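Local coordinates for putative protein-disulfide isomerase (Pseudomonas syringae pv. tomato, PDB 3GN3), which is of unknown function but, with its DsbA-like fold, may take part in thiol-disulfide exchange, possibly as a protein-disulfide isomerase, at residues Asn113-Ile116 and Ala117-Glu120. Numbering follows the deposited sequence.
Sequences NDII and ARIE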
# COMPACT_ATOMS: atom_id res chain seq x y z
N ASN A 113 3.30 -31.85 -11.35
CA ASN A 113 2.83 -33.15 -10.87
C ASN A 113 3.84 -33.86 -9.97
O ASN A 113 3.42 -34.51 -9.01
CB ASN A 113 2.38 -34.06 -12.02
CG ASN A 113 0.93 -33.84 -12.39
OD1 ASN A 113 0.55 -34.02 -13.55
ND2 ASN A 113 0.11 -33.44 -11.42
N ASP A 114 5.14 -33.72 -10.25
CA ASP A 114 6.18 -34.22 -9.35
C ASP A 114 6.09 -33.60 -7.94
O ASP A 114 6.10 -34.33 -6.93
CB ASP A 114 7.57 -34.00 -9.93
CG ASP A 114 7.82 -34.82 -11.17
OD1 ASP A 114 7.30 -35.96 -11.23
OD2 ASP A 114 8.52 -34.33 -12.09
N ILE A 115 5.98 -32.27 -7.89
CA ILE A 115 5.82 -31.49 -6.66
C ILE A 115 4.57 -31.92 -5.89
O ILE A 115 4.62 -32.11 -4.67
CB ILE A 115 5.83 -29.96 -6.97
CG1 ILE A 115 7.19 -29.52 -7.55
CG2 ILE A 115 5.44 -29.12 -5.76
CD1 ILE A 115 8.43 -30.12 -6.88
N ILE A 116 3.46 -32.09 -6.60
CA ILE A 116 2.22 -32.53 -5.94
C ILE A 116 2.35 -33.92 -5.31
O ILE A 116 1.95 -34.13 -4.16
CB ILE A 116 1.01 -32.49 -6.87
CG1 ILE A 116 0.73 -31.04 -7.28
CG2 ILE A 116 -0.21 -33.12 -6.18
CD1 ILE A 116 -0.38 -30.91 -8.33
N ALA A 117 2.90 -34.86 -6.08
CA ALA A 117 3.16 -36.23 -5.61
C ALA A 117 4.06 -36.23 -4.36
O ALA A 117 3.78 -36.92 -3.38
CB ALA A 117 3.78 -37.06 -6.75
N ARG A 118 5.13 -35.42 -4.42
CA ARG A 118 6.09 -35.22 -3.33
C ARG A 118 5.44 -34.73 -2.02
O ARG A 118 5.71 -35.27 -0.94
CB ARG A 118 7.15 -34.22 -3.79
CG ARG A 118 8.39 -34.17 -2.92
CD ARG A 118 9.56 -34.72 -3.66
NE ARG A 118 10.46 -33.68 -4.15
CZ ARG A 118 10.58 -33.31 -5.42
NH1 ARG A 118 9.82 -33.85 -6.36
NH2 ARG A 118 11.45 -32.37 -5.75
N ILE A 119 4.58 -33.73 -2.12
CA ILE A 119 3.83 -33.25 -0.96
C ILE A 119 2.84 -34.31 -0.46
O ILE A 119 2.63 -34.47 0.75
CB ILE A 119 3.08 -31.94 -1.29
CG1 ILE A 119 4.08 -30.83 -1.64
CG2 ILE A 119 2.12 -31.55 -0.15
CD1 ILE A 119 3.43 -29.53 -2.06
N GLU A 120 2.24 -35.05 -1.40
CA GLU A 120 1.36 -36.15 -1.03
C GLU A 120 2.08 -37.21 -0.21
O GLU A 120 1.60 -37.59 0.85
CB GLU A 120 0.71 -36.76 -2.27
CG GLU A 120 -0.48 -35.96 -2.76
CD GLU A 120 -0.96 -36.44 -4.10
OE1 GLU A 120 -2.15 -36.20 -4.42
OE2 GLU A 120 -0.14 -37.06 -4.82
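Ala117, in the second turn of helix 112-123, donates its N-H to Asn113 O at 3.0 Å, the first of four successive i to i+4 bonds of a regular alpha-helix. Arg118 continues the series, its N lying 2.9 Å from Asp114 O. With CG anti to the backbone N (chi1 -165°) and bends at chi2 and chi3, its side chain runs back toward the start of the helix and lays one face of the guanidinium over the CD1 methyl of Ile115, which approaches NH2 to 3.9 Å. Beyond this apolar contact, NH2 is hydrogen-bonded to Glu96 O, while the Asp114 carboxylate turns to the backbone N of Thr111; Asp114 OD1 and Arg118 NH1 remain 5.9 Å apart, too far for a salt bridge. Ile119 N bonds to Ile115 O, and the two isoleucines meet on the buried side, CG2 of Ile115 to CD1 of Ile119 at 4.2 Å, facing helix 63-73. Glu120 N closes the set on Ile116 O; Glu120 CD passes 4.0 Å from Ile116 CG2, and Glu120 OE1 accepts from the backbone N of Leu127 and of Ala128. The chemistry thus divides the work: main-chain bonds build the helix, isoleucines seat it against its neighbours, and the charged ends mostly tie it to the neighbouring loops and to the start of helix 128-132 rather than to one another.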